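Side-chain contacts in ribose transcriptional regulator (Enterococcus faecium DO, PDB 4RK1), which binds ribose and, as a LacI-family regulator, probably represses transcription by binding regulatory DNA: residues His141-Gly146 against Gly218-Asp223; Val131-Pro136 against Asp193-Gly198; Gly113-Met118 against Leu266-Glu271; Asn19-Thr24 against Phe240-Thr245. One frame throughout, in Å; residues are numbered along the deposited sequence.

Overall arrangement
All four contacts lie in a two-lobed sugar-binding domain of the periplasmic-binding-protein type, with ribose between the lobes. Interactions 1 and 4 both touch the sugar, but by different chemistry: the first is buried and polar, an arginine and an aspartate gripping hydroxyls, while the second presents aromatic surface from helix 20-33 and is only partly buried. Interaction 2 is buried and without hydrogen bonds across it, a leucine of helix 193-205 laid on the backbone and valine of strand 128-133; it touches interaction 1, where Asp193 accepts a probable hydrogen bond from Ile222. Interaction 3, loose and nearer the surface, sets helix 109-122 on strand 263-271, whose Leu266 also packs against helix 239-255 of interaction 4.

Interaction 1 (His141-Gly146 against Gly218-Asp223); sequences HARIEG and GYDNID. With RIB (alpha-D-ribofuranose), chain K.
Arg143, from helix 138-153, lays its guanidinium flat on the ring of Tyr219, in the wall of the ribose pocket of this LacI-family, periplasmic-binding-protein-like fold. The stack is close to parallel, the planes 7° apart and the centres 4.0 Å. Its aliphatic stem joins in: Arg143 CD sits over the middle of the Tyr219 ring as a CH-pi contact, 3.6 Å from the centroid. With the chain extended from CG to NE, the arginine spans the ring and still delivers its N-H groups to the sugar.

No hydrogen bond joins the two segments directly; ribose links them. Arg143 NH1 donates to RIB O3 at 2.9 Å, and NH2 of the same residue donates to O3 at 2.8 Å, with a weaker bond to O2. A salt bridge from NE to Asp109 helps fix the guanidinium's rotation, and Leu191 O weakly accepts from NH1.

Charge adds a third element. Asp220 OD1 is 4.2 Å from Arg143 NH1 but well out of the guanidinium plane, so any attraction is probably purely electrostatic, with no N-H pointing at the oxygen. The sugar bridges them instead: O3 accepts from arginine and donates a hydrogen bond to Asp220 OD1, 2.6 Å away.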
loop_
_atom_site.group_PDB
_atom_site.type_symbol
_atom_site.label_atom_id
_atom_site.label_comp_id
_atom_site.label_asym_id
_atom_site.label_seq_id
_atom_site.Cartn_x
_atom_site.Cartn_y
_atom_site.Cartn_z
ATOM N N HIS B 141 12.817 -14.244 11.115
ATOM C CA HIS B 141 13.958 -14.983 11.647
ATOM C C HIS B 141 14.059 -16.364 10.992
ATOM O O HIS B 141 15.141 -16.811 10.649
ATOM C CB HIS B 141 13.824 -15.120 13.160
ATOM C CG HIS B 141 14.866 -15.988 13.785
ATOM N ND1 HIS B 141 16.194 -15.628 13.847
ATOM C CD2 HIS B 141 14.773 -17.199 14.385
ATOM C CE1 HIS B 141 16.877 -16.582 14.456
ATOM N NE2 HIS B 141 16.037 -17.546 14.792
ATOM N N ALA B 142 12.922 -17.030 10.806
ATOM C CA ALA B 142 12.916 -18.343 10.185
ATOM C C ALA B 142 13.418 -18.290 8.740
ATOM O O ALA B 142 14.071 -19.231 8.286
ATOM C CB ALA B 142 11.534 -18.968 10.257
ATOM N N ARG B 143 13.136 -17.200 8.021
ATOM C CA ARG B 143 13.683 -17.022 6.668
ATOM C C ARG B 143 15.204 -16.976 6.725
ATOM O O ARG B 143 15.896 -17.576 5.894
ATOM C CB ARG B 143 13.178 -15.738 6.002
ATOM C CG ARG B 143 11.674 -15.643 5.896
ATOM C CD ARG B 143 11.203 -14.290 5.379
ATOM N NE ARG B 143 9.770 -14.142 5.613
ATOM C CZ ARG B 143 9.070 -13.037 5.381
ATOM N NH1 ARG B 143 9.660 -11.946 4.895
ATOM N NH2 ARG B 143 7.766 -13.031 5.649
ATOM N N ILE B 144 15.723 -16.239 7.696
ATOM C CA ILE B 144 17.166 -16.082 7.845
ATOM C C ILE B 144 17.813 -17.438 8.163
ATOM O O ILE B 144 18.852 -17.787 7.596
ATOM C CB ILE B 144 17.505 -15.005 8.907
ATOM C CG1 ILE B 144 17.064 -13.622 8.410
ATOM C CG2 ILE B 144 18.991 -15.007 9.241
ATOM C CD1 ILE B 144 17.101 -12.533 9.472
ATOM N N GLU B 145 17.161 -18.213 9.023
ATOM C CA GLU B 145 17.646 -19.545 9.368
ATOM C C GLU B 145 17.671 -20.463 8.146
ATOM O O GLU B 145 18.631 -21.202 7.944
ATOM C CB GLU B 145 16.799 -20.159 10.486
ATOM C CG GLU B 145 16.926 -19.450 11.830
ATOM C CD GLU B 145 18.344 -19.472 12.362
ATOM O OE1 GLU B 145 18.917 -20.577 12.444
ATOM O OE2 GLU B 145 18.882 -18.388 12.684
ATOM N N GLY B 146 16.633 -20.402 7.322
ATOM C CA GLY B 146 16.601 -21.205 6.103
ATOM C C GLY B 146 17.701 -20.797 5.145
ATOM O O GLY B 146 18.321 -21.639 4.479
ATOM N N GLY B 218 14.446 -10.624 -3.333
ATOM C CA GLY B 218 13.559 -10.105 -2.303
ATOM C C GLY B 218 12.673 -11.179 -1.692
ATOM O O GLY B 218 12.983 -12.369 -1.739
ATOM N N TYR B 219 11.571 -10.747 -1.094
ATOM C CA TYR B 219 10.640 -11.671 -0.439
ATOM C C TYR B 219 9.252 -11.057 -0.373
ATOM O O TYR B 219 9.097 -9.917 0.102
ATOM C CB TYR B 219 11.117 -12.023 0.987
ATOM C CG TYR B 219 10.667 -13.386 1.471
ATOM C CD1 TYR B 219 9.361 -13.603 1.921
ATOM C CD2 TYR B 219 11.552 -14.472 1.471
ATOM C CE1 TYR B 219 8.954 -14.856 2.367
ATOM C CE2 TYR B 219 11.158 -15.724 1.905
ATOM C CZ TYR B 219 9.866 -15.922 2.355
ATOM O OH TYR B 219 9.499 -17.191 2.768
ATOM N N ASP B 220 8.278 -11.835 -0.867
ATOM C CA ASP B 220 6.811 -11.616 -0.790
ATOM C C ASP B 220 6.152 -11.826 -2.154
ATOM O O ASP B 220 5.122 -12.470 -2.242
ATOM C CB ASP B 220 6.391 -10.228 -0.282
ATOM C CG ASP B 220 6.595 -10.049 1.202
ATOM O OD1 ASP B 220 6.845 -11.052 1.924
ATOM O OD2 ASP B 220 6.513 -8.882 1.636
ATOM N N ASN B 221 6.762 -11.262 -3.195
ATOM C CA ASN B 221 6.146 -11.111 -4.504
ATOM C C ASN B 221 4.930 -10.184 -4.482
ATOM O O ASN B 221 3.879 -10.511 -5.019
ATOM C CB ASN B 221 5.775 -12.475 -5.113
ATOM C CG ASN B 221 5.431 -12.377 -6.588
ATOM O OD1 ASN B 221 6.095 -11.669 -7.347
ATOM N ND2 ASN B 221 4.382 -13.073 -6.997
ATOM N N ILE B 222 5.069 -9.018 -3.868
ATOM C CA ILE B 222 4.030 -7.989 -3.999
ATOM C C ILE B 222 3.983 -7.545 -5.464
ATOM O O ILE B 222 4.957 -7.730 -6.202
ATOM C CB ILE B 222 4.226 -6.810 -3.008
ATOM C CG1 ILE B 222 5.582 -6.105 -3.204
ATOM C CG2 ILE B 222 4.098 -7.311 -1.574
ATOM C CD1 ILE B 222 5.702 -4.790 -2.456
ATOM N N ASP B 223 2.838 -7.021 -5.899
ATOM C CA ASP B 223 2.621 -6.668 -7.319
ATOM C C ASP B 223 3.722 -5.792 -7.924
ATOM O O ASP B 223 4.116 -5.993 -9.078
ATOM C CB ASP B 223 1.266 -5.943 -7.502
ATOM C CG ASP B 223 0.076 -6.879 -7.428
ATOM O OD1 ASP B 223 0.272 -8.108 -7.355
ATOM O OD2 ASP B 223 -1.069 -6.382 -7.442
HETATM O O5 RIB K . 6.641 -7.618 3.671
HETATM C C5 RIB K . 6.278 -7.466 5.050
HETATM C C4 RIB K . 6.776 -8.647 5.756
HETATM O O4 RIB K . 6.422 -8.599 7.149
HETATM C C3 RIB K . 6.076 -9.755 4.982
HETATM O O3 RIB K . 7.116 -10.550 4.443
HETATM C C2 RIB K . 5.183 -10.402 6.019
HETATM O O2 RIB K . 5.298 -11.815 6.040
HETATM C C1 RIB K . 5.478 -9.667 7.344
HETATM O O1 RIB K . 5.871 -10.541 8.383
#

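Interaction 2 (Val131-Pro136 against Asp193-Gly198); sequences VYPENP and DELAFG
Leu195, near the start of helix 193-205, reaches across to the backbone and side chain of Val131 on strand 128-133. Its CB leaves the helix toward the strand, and with CG anti to the carbonyl carbon (chi1 -75°) the branch point carries both methyls to the strand. There they divide the work. CD1 lies 3.5 Å from the carbonyl oxygen of Val131, a van der Waals contact, and also brushes Tyr132 CA at 4.1 Å and, more loosely, Pro133 CD. CD2 meets Val131 CG1 at 4.0 Å as the two side chains run past each other in opposite directions. A slim, beta-branched valine suits the strand, while leucine is long enough to bridge axes 8.9 Å apart. Asn192 OD1, from a ribose-pocket residue, accepts from Leu195 N, and the leucine also touches Ala190 and Thr166 on the two flanking strands. Helix 138-153 packs against Tyr132, whose CB points away from Leu195. This is the helix-on-parallel-sheet packing of an alpha/beta lobe, as in the Rossmann-like halves of periplasmic binding proteins.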
loop_
_atom_site.group_PDB
_atom_site.type_symbol
_atom_site.label_atom_id
_atom_site.label_comp_id
_atom_site.label_asym_id
_atom_site.label_seq_id
_atom_site.Cartn_x
_atom_site.Cartn_y
_atom_site.Cartn_z
ATOM N N VAL B 131 19.914 -8.081 4.080
ATOM C CA VAL B 131 19.257 -6.822 4.421
ATOM C C VAL B 131 17.952 -7.164 5.119
ATOM O O VAL B 131 17.038 -7.737 4.517
ATOM C CB VAL B 131 19.017 -5.950 3.164
ATOM C CG1 VAL B 131 18.233 -4.689 3.509
ATOM C CG2 VAL B 131 20.345 -5.572 2.521
ATOM N N TYR B 132 17.860 -6.832 6.399
ATOM C CA TYR B 132 16.762 -7.334 7.222
ATOM C C TYR B 132 16.415 -6.365 8.344
ATOM O O TYR B 132 17.223 -5.519 8.692
ATOM C CB TYR B 132 17.149 -8.691 7.801
ATOM C CG TYR B 132 18.314 -8.623 8.753
ATOM C CD1 TYR B 132 19.615 -8.565 8.278
ATOM C CD2 TYR B 132 18.115 -8.603 10.127
ATOM C CE1 TYR B 132 20.690 -8.492 9.141
ATOM C CE2 TYR B 132 19.188 -8.530 11.005
ATOM C CZ TYR B 132 20.473 -8.476 10.505
ATOM O OH TYR B 132 21.553 -8.404 11.360
ATOM N N PRO B 133 15.210 -6.494 8.918
ATOM C CA PRO B 133 14.815 -5.601 9.997
ATOM C C PRO B 133 15.535 -5.904 11.298
ATOM O O PRO B 133 15.560 -7.046 11.731
ATOM C CB PRO B 133 13.323 -5.881 10.154
ATOM C CG PRO B 133 13.140 -7.272 9.656
ATOM C CD PRO B 133 14.110 -7.401 8.526
ATOM N N GLU B 134 16.108 -4.887 11.929
ATOM C CA GLU B 134 16.697 -5.084 13.249
ATOM C C GLU B 134 15.633 -5.655 14.194
ATOM O O GLU B 134 14.475 -5.224 14.163
ATOM C CB GLU B 134 17.259 -3.776 13.803
ATOM C CG GLU B 134 18.243 -3.996 14.946
ATOM C CD GLU B 134 18.619 -2.717 15.665
ATOM O OE1 GLU B 134 18.387 -1.624 15.108
ATOM O OE2 GLU B 134 19.148 -2.811 16.793
ATOM N N ASN B 135 16.024 -6.631 15.008
ATOM C CA ASN B 135 15.085 -7.355 15.870
ATOM C C ASN B 135 13.930 -7.939 15.056
ATOM O O ASN B 135 12.777 -7.547 15.244
ATOM C CB ASN B 135 14.534 -6.439 16.971
ATOM C CG ASN B 135 15.628 -5.704 17.718
ATOM O OD1 ASN B 135 16.512 -6.325 18.311
ATOM N ND2 ASN B 135 15.577 -4.373 17.692
ATOM N N PRO B 136 14.237 -8.876 14.141
ATOM C CA PRO B 136 13.202 -9.372 13.236
ATOM C C PRO B 136 12.109 -10.141 13.962
ATOM O O PRO B 136 12.375 -10.766 14.981
ATOM C CB PRO B 136 13.973 -10.306 12.296
ATOM C CG PRO B 136 15.173 -10.723 13.070
ATOM C CD PRO B 136 15.535 -9.538 13.911
ATOM N N ASP B 193 10.288 -7.347 -0.187
ATOM C CA ASP B 193 10.382 -6.627 -1.454
ATOM C C ASP B 193 10.581 -5.118 -1.258
ATOM O O ASP B 193 11.311 -4.477 -2.020
ATOM C CB ASP B 193 9.153 -6.912 -2.312
ATOM C CG ASP B 193 9.087 -8.377 -2.797
ATOM O OD1 ASP B 193 10.141 -9.067 -2.867
ATOM O OD2 ASP B 193 7.970 -8.835 -3.115
ATOM N N GLU B 194 9.958 -4.564 -0.223
ATOM C CA GLU B 194 10.106 -3.140 0.073
ATOM C C GLU B 194 11.576 -2.775 0.326
ATOM O O GLU B 194 12.090 -1.825 -0.252
ATOM C CB GLU B 194 9.232 -2.751 1.254
ATOM C CG GLU B 194 7.751 -2.870 0.943
ATOM C CD GLU B 194 7.216 -1.679 0.172
ATOM O OE1 GLU B 194 7.320 -0.552 0.687
ATOM O OE2 GLU B 194 6.668 -1.874 -0.935
ATOM N N LEU B 195 12.245 -3.552 1.162
ATOM C CA LEU B 195 13.687 -3.410 1.358
ATOM C C LEU B 195 14.431 -3.464 0.032
ATOM O O LEU B 195 15.322 -2.655 -0.212
ATOM C CB LEU B 195 14.215 -4.493 2.294
ATOM C CG LEU B 195 13.905 -4.303 3.781
ATOM C CD1 LEU B 195 14.233 -5.580 4.532
ATOM C CD2 LEU B 195 14.690 -3.135 4.379
ATOM N N ALA B 196 14.075 -4.411 -0.834
ATOM C CA ALA B 196 14.745 -4.495 -2.122
ATOM C C ALA B 196 14.543 -3.221 -2.949
ATOM O O ALA B 196 15.485 -2.767 -3.615
ATOM C CB ALA B 196 14.292 -5.732 -2.903
ATOM N N PHE B 197 13.331 -2.659 -2.931
ATOM C CA PHE B 197 13.055 -1.439 -3.705
ATOM C C PHE B 197 13.947 -0.284 -3.216
ATOM O O PHE B 197 14.454 0.499 -4.010
ATOM C CB PHE B 197 11.602 -1.005 -3.604
ATOM C CG PHE B 197 10.596 -2.035 -4.064
ATOM C CD1 PHE B 197 10.952 -3.079 -4.902
ATOM C CD2 PHE B 197 9.274 -1.943 -3.641
ATOM C CE1 PHE B 197 10.016 -4.008 -5.308
ATOM C CE2 PHE B 197 8.335 -2.867 -4.046
ATOM C CZ PHE B 197 8.703 -3.903 -4.880
ATOM N N GLY B 198 14.120 -0.194 -1.902
ATOM C CA GLY B 198 15.071 0.744 -1.301
ATOM C C GLY B 198 16.470 0.618 -1.852
ATOM O O GLY B 198 17.108 1.624 -2.176
#

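Interaction 3 (Gly113-Met118 against Leu266-Glu271); sequences GYLAGM and LPVRFE. Unlike the reference sequence in segment 266-271: Phe270 (reference Leu).
Leu115, projecting from helix 109-122, carries this contact with one methyl, CD1, laid against the extended backbone from Val268 to Phe270. The closest approach is to an amide: CD1 of Leu115 lies 4.2 Å from Phe270 N. The same methyl meets Val268 CG2 at 4.4 Å, the one clear apolar pair, and Val268 is the buried member of the group. Leucine fits because its length carries a single methyl to the backbone and to the valine together, although even this denser part is loosely packed.

The solvent side belongs to Arg269. It points its CB away from the helix, and its long side chain is exposed and poorly ordered, so its CA is what Leu115 CD1 touches, at 4.5 Å. Phe270, where the reference sequence has leucine, directs its CB at Leu115, but with CG anti to the backbone N (chi1 -175°) the ring passes beyond the leucine onto Ile217 and Ile235 of the sheet. It also meets the His119 ring, the planes at about 45°.

The bulged strand 263-271 lies between strands 103-107 and 233-236, pairing with Arg106 through Leu266 and with Ala236 through Arg269, while Tyr114 links helix 109-122 to its neighbour, helix 138-153.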
loop_
_atom_site.group_PDB
_atom_site.type_symbol
_atom_site.label_atom_id
_atom_site.label_comp_id
_atom_site.label_asym_id
_atom_site.label_seq_id
_atom_site.Cartn_x
_atom_site.Cartn_y
_atom_site.Cartn_z
ATOM N N GLY B 113 13.539 -18.855 2.710
ATOM C CA GLY B 113 14.910 -18.374 2.917
ATOM C C GLY B 113 15.934 -19.326 2.306
ATOM O O GLY B 113 16.914 -18.912 1.690
ATOM N N TYR B 114 15.682 -20.616 2.458
ATOM C CA TYR B 114 16.516 -21.645 1.841
ATOM C C TYR B 114 16.532 -21.515 0.329
ATOM O O TYR B 114 17.595 -21.554 -0.288
ATOM C CB TYR B 114 16.006 -23.024 2.244
ATOM C CG TYR B 114 16.754 -24.182 1.644
ATOM C CD1 TYR B 114 17.968 -24.599 2.183
ATOM C CD2 TYR B 114 16.231 -24.891 0.563
ATOM C CE1 TYR B 114 18.641 -25.688 1.664
ATOM C CE2 TYR B 114 16.913 -25.978 0.025
ATOM C CZ TYR B 114 18.111 -26.369 0.586
ATOM O OH TYR B 114 18.791 -27.442 0.074
ATOM N N LEU B 115 15.359 -21.341 -0.274
ATOM C CA LEU B 115 15.294 -21.139 -1.712
ATOM C C LEU B 115 16.085 -19.918 -2.164
ATOM O O LEU B 115 16.766 -19.975 -3.186
ATOM C CB LEU B 115 13.848 -21.027 -2.197
ATOM C CG LEU B 115 12.990 -22.298 -2.180
ATOM C CD1 LEU B 115 11.557 -21.942 -2.560
ATOM C CD2 LEU B 115 13.541 -23.368 -3.110
ATOM N N ALA B 116 15.988 -18.814 -1.418
ATOM C CA ALA B 116 16.727 -17.600 -1.755
ATOM C C ALA B 116 18.241 -17.821 -1.711
ATOM O O ALA B 116 18.965 -17.411 -2.621
ATOM C CB ALA B 116 16.336 -16.470 -0.823
ATOM N N GLY B 117 18.702 -18.465 -0.645
ATOM C CA GLY B 117 20.104 -18.811 -0.507
ATOM C C GLY B 117 20.611 -19.709 -1.608
ATOM O O GLY B 117 21.657 -19.432 -2.202
HETATM N N MSE B 118 19.868 -20.775 -1.905
HETATM C CA MSE B 118 20.301 -21.754 -2.912
HETATM C C MSE B 118 20.390 -21.123 -4.277
HETATM O O MSE B 118 21.288 -21.451 -5.069
HETATM C CB MSE B 118 19.403 -22.997 -2.942
HETATM C CG MSE B 118 19.407 -23.795 -1.639
HETATM SE SE MSE B 118 21.146 -24.636 -1.207
HETATM C CE MSE B 118 20.987 -26.087 -2.541
ATOM N N LEU B 266 0.999 -22.844 4.224
ATOM C CA LEU B 266 0.931 -22.691 2.778
ATOM C C LEU B 266 2.350 -22.590 2.235
ATOM O O LEU B 266 3.243 -22.067 2.914
ATOM C CB LEU B 266 0.129 -21.446 2.403
ATOM C CG LEU B 266 -1.277 -21.335 2.995
ATOM C CD1 LEU B 266 -1.882 -19.992 2.628
ATOM C CD2 LEU B 266 -2.174 -22.467 2.524
ATOM N N PRO B 267 2.569 -23.109 1.020
ATOM C CA PRO B 267 3.896 -23.114 0.462
ATOM C C PRO B 267 4.263 -21.768 -0.129
ATOM O O PRO B 267 3.396 -20.970 -0.465
ATOM C CB PRO B 267 3.791 -24.164 -0.657
ATOM C CG PRO B 267 2.388 -24.019 -1.131
ATOM C CD PRO B 267 1.605 -23.806 0.137
ATOM N N VAL B 268 5.556 -21.541 -0.264
ATOM C CA VAL B 268 6.075 -20.382 -0.980
ATOM C C VAL B 268 6.603 -20.902 -2.295
ATOM O O VAL B 268 6.622 -22.112 -2.520
ATOM C CB VAL B 268 7.183 -19.664 -0.189
ATOM C CG1 VAL B 268 6.624 -19.125 1.117
ATOM C CG2 VAL B 268 8.370 -20.582 0.071
ATOM N N ARG B 269 7.039 -20.002 -3.165
ATOM C CA ARG B 269 7.744 -20.434 -4.364
ATOM C C ARG B 269 8.643 -19.380 -4.930
ATOM O O ARG B 269 8.452 -18.187 -4.738
ATOM C CB ARG B 269 6.783 -20.885 -5.452
ATOM C CG ARG B 269 5.855 -19.821 -5.986
ATOM C CD ARG B 269 4.675 -20.450 -6.723
ATOM N NE ARG B 269 3.902 -21.328 -5.837
ATOM C CZ ARG B 269 3.977 -22.662 -5.789
ATOM N NH1 ARG B 269 3.227 -23.326 -4.916
ATOM N NH2 ARG B 269 4.789 -23.348 -6.594
ATOM N N PHE B 270 9.621 -19.858 -5.668
ATOM C CA PHE B 270 10.637 -19.011 -6.212
ATOM C C PHE B 270 10.095 -18.353 -7.460
ATOM O O PHE B 270 9.513 -19.025 -8.309
ATOM C CB PHE B 270 11.852 -19.847 -6.551
ATOM C CG PHE B 270 12.997 -19.028 -7.004
ATOM C CD1 PHE B 270 13.730 -18.302 -6.093
ATOM C CD2 PHE B 270 13.308 -18.940 -8.342
ATOM C CE1 PHE B 270 14.773 -17.520 -6.509
ATOM C CE2 PHE B 270 14.361 -18.166 -8.760
ATOM C CZ PHE B 270 15.088 -17.455 -7.842
ATOM N N GLU B 271 10.240 -17.035 -7.553
ATOM C CA GLU B 271 9.796 -16.294 -8.743
ATOM C C GLU B 271 11.019 -15.698 -9.408
ATOM O O GLU B 271 11.547 -14.675 -8.964
ATOM C CB GLU B 271 8.792 -15.190 -8.384
ATOM C CG GLU B 271 7.483 -15.669 -7.799
ATOM C CD GLU B 271 6.643 -16.481 -8.773
ATOM O OE1 GLU B 271 6.855 -16.362 -9.991
ATOM O OE2 GLU B 271 5.765 -17.244 -8.319
#

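Interaction 4 (Asn19-Thr24 against Phe240-Thr245); sequences NPFFST and FELGQT. With RIB (alpha-D-ribofuranose), chain K.
Phe21 and Leu242 meet between helices 20-33 and 239-255 of this periplasmic-binding-protein-like fold, where Phe21 lines the ribose pocket. The aromatic side chain works in two directions. A chi1 of 177° swings the ring out from its own backbone N and across to the second helix, where Phe21 CZ touches Leu242 CD2 at 3.9 Å, the methyl approaching obliquely. One ring face meanwhile covers the sugar, RIB C2 lying toward the rim and 3.5 Å from Phe21 CE2. A flat, apolar ring suits the C-H groups at C2 and C3 of the sugar. Phe21 turns its edge to the face of Phe22, CD2 standing over that ring's centre; Phe22 CZ is itself 3.5 Å from RIB C1.

Further along, the helices are joined by Thr24, whose CG2 methyl faces the backbone of Phe240, 4.1 Å from its N. The same methyl is 4.2 Å from Phe240 CB, and the Phe240 ring lies obliquely to Thr24 O before passing on to Arg27 and Asp31. Gln244 strengthens the pairing by donating to Asp31.

Asn19 starts the first helix as its N-cap: OD1 accepts from Phe21 N at 2.9 Å with an N-H...O angle of 158°, the donor standing 50° out of the plane of the Asn19 side-chain carbonyl.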
loop_
_atom_site.group_PDB
_atom_site.type_symbol
_atom_site.label_atom_id
_atom_site.label_comp_id
_atom_site.label_asym_id
_atom_site.label_seq_id
_atom_site.Cartn_x
_atom_site.Cartn_y
_atom_site.Cartn_z
ATOM N N ASN B 19 2.552 -1.319 3.935
ATOM C CA ASN B 19 3.214 -2.369 3.169
ATOM C C ASN B 19 2.177 -3.078 2.310
ATOM O O ASN B 19 1.182 -3.575 2.841
ATOM C CB ASN B 19 3.860 -3.353 4.127
ATOM C CG ASN B 19 4.638 -4.446 3.430
ATOM O OD1 ASN B 19 4.483 -4.731 2.236
ATOM N ND2 ASN B 19 5.476 -5.088 4.198
ATOM N N PRO B 20 2.398 -3.135 0.985
ATOM C CA PRO B 20 1.417 -3.810 0.111
ATOM C C PRO B 20 1.093 -5.264 0.493
ATOM O O PRO B 20 -0.005 -5.752 0.184
ATOM C CB PRO B 20 2.084 -3.742 -1.273
ATOM C CG PRO B 20 2.967 -2.550 -1.196
ATOM C CD PRO B 20 3.502 -2.544 0.205
ATOM N N PHE B 21 2.035 -5.956 1.142
ATOM C CA PHE B 21 1.765 -7.279 1.671
ATOM C C PHE B 21 0.501 -7.280 2.536
ATOM O O PHE B 21 -0.371 -8.120 2.356
ATOM C CB PHE B 21 2.967 -7.820 2.479
ATOM C CG PHE B 21 2.703 -9.149 3.109
ATOM C CD1 PHE B 21 2.888 -10.319 2.386
ATOM C CD2 PHE B 21 2.195 -9.240 4.399
ATOM C CE1 PHE B 21 2.596 -11.549 2.945
ATOM C CE2 PHE B 21 1.897 -10.473 4.958
ATOM C CZ PHE B 21 2.111 -11.631 4.228
ATOM N N PHE B 22 0.397 -6.335 3.470
ATOM C CA PHE B 22 -0.718 -6.332 4.414
ATOM C C PHE B 22 -2.003 -5.797 3.814
ATOM O O PHE B 22 -3.081 -6.229 4.212
ATOM C CB PHE B 22 -0.349 -5.599 5.697
ATOM C CG PHE B 22 0.687 -6.319 6.485
ATOM C CD1 PHE B 22 0.383 -7.534 7.070
ATOM C CD2 PHE B 22 1.974 -5.825 6.586
ATOM C CE1 PHE B 22 1.342 -8.240 7.762
ATOM C CE2 PHE B 22 2.938 -6.522 7.288
ATOM C CZ PHE B 22 2.624 -7.731 7.865
ATOM N N SER B 23 -1.907 -4.894 2.839
ATOM C CA SER B 23 -3.123 -4.436 2.164
ATOM C C SER B 23 -3.656 -5.531 1.228
ATOM O O SER B 23 -4.862 -5.728 1.134
ATOM C CB SER B 23 -2.927 -3.089 1.459
ATOM O OG SER B 23 -1.816 -3.100 0.598
ATOM N N THR B 24 -2.773 -6.282 0.579
ATOM C CA THR B 24 -3.222 -7.416 -0.228
ATOM C C THR B 24 -3.787 -8.535 0.649
ATOM O O THR B 24 -4.753 -9.182 0.263
ATOM C CB THR B 24 -2.102 -7.933 -1.139
ATOM O OG1 THR B 24 -1.771 -6.910 -2.081
ATOM C CG2 THR B 24 -2.536 -9.173 -1.892
ATOM N N PHE B 240 -2.706 -13.156 -1.142
ATOM C CA PHE B 240 -4.151 -13.043 -1.223
ATOM C C PHE B 240 -4.799 -14.299 -0.646
ATOM O O PHE B 240 -5.750 -14.211 0.131
ATOM C CB PHE B 240 -4.555 -12.822 -2.695
ATOM C CG PHE B 240 -6.030 -12.583 -2.909
ATOM C CD1 PHE B 240 -6.575 -11.324 -2.727
ATOM C CD2 PHE B 240 -6.861 -13.614 -3.336
ATOM C CE1 PHE B 240 -7.922 -11.090 -2.957
ATOM C CE2 PHE B 240 -8.212 -13.391 -3.553
ATOM C CZ PHE B 240 -8.742 -12.128 -3.363
ATOM N N GLU B 241 -4.268 -15.464 -1.020
ATOM C CA GLU B 241 -4.777 -16.757 -0.539
ATOM C C GLU B 241 -4.607 -16.923 0.957
ATOM O O GLU B 241 -5.448 -17.531 1.601
ATOM C CB GLU B 241 -4.071 -17.928 -1.240
ATOM C CG GLU B 241 -4.671 -19.300 -0.941
ATOM C CD GLU B 241 -3.838 -20.459 -1.471
ATOM O OE1 GLU B 241 -2.864 -20.221 -2.211
ATOM O OE2 GLU B 241 -4.158 -21.620 -1.145
ATOM N N LEU B 242 -3.499 -16.408 1.490
ATOM C CA LEU B 242 -3.259 -16.380 2.928
ATOM C C LEU B 242 -4.377 -15.625 3.641
ATOM O O LEU B 242 -4.911 -16.085 4.651
ATOM C CB LEU B 242 -1.898 -15.732 3.212
ATOM C CG LEU B 242 -1.479 -15.512 4.657
ATOM C CD1 LEU B 242 -1.399 -16.836 5.392
ATOM C CD2 LEU B 242 -0.142 -14.788 4.697
ATOM N N GLY B 243 -4.755 -14.481 3.093
ATOM C CA GLY B 243 -5.884 -13.716 3.623
ATOM C C GLY B 243 -7.200 -14.458 3.554
ATOM O O GLY B 243 -7.936 -14.527 4.539
ATOM N N GLN B 244 -7.495 -15.025 2.389
ATOM C CA GLN B 244 -8.689 -15.856 2.223
ATOM C C GLN B 244 -8.735 -17.006 3.231
ATOM O O GLN B 244 -9.766 -17.264 3.837
ATOM C CB GLN B 244 -8.736 -16.450 0.824
ATOM C CG GLN B 244 -9.001 -15.465 -0.304
ATOM C CD GLN B 244 -9.055 -16.178 -1.640
ATOM O OE1 GLN B 244 -8.122 -16.888 -2.010
ATOM N NE2 GLN B 244 -10.157 -16.018 -2.356
ATOM N N THR B 245 -7.613 -17.701 3.386
ATOM C CA THR B 245 -7.545 -18.868 4.259
ATOM C C THR B 245 -7.789 -18.473 5.699
ATOM O O THR B 245 -8.557 -19.131 6.414
ATOM C CB THR B 245 -6.190 -19.594 4.120
ATOM O OG1 THR B 245 -5.983 -19.944 2.754
ATOM C CG2 THR B 245 -6.162 -20.848 4.944
HETATM O O5 RIB K . 6.641 -7.618 3.671
HETATM C C5 RIB K . 6.278 -7.466 5.050
HETATM C C4 RIB K . 6.776 -8.647 5.756
HETATM O O4 RIB K . 6.422 -8.599 7.149
HETATM C C3 RIB K . 6.076 -9.755 4.982
HETATM O O3 RIB K . 7.116 -10.550 4.443
HETATM C C2 RIB K . 5.183 -10.402 6.019
HETATM O O2 RIB K . 5.298 -11.815 6.040
HETATM C C1 RIB K . 5.478 -9.667 7.344
HETATM O O1 RIB K . 5.871 -10.541 8.383
#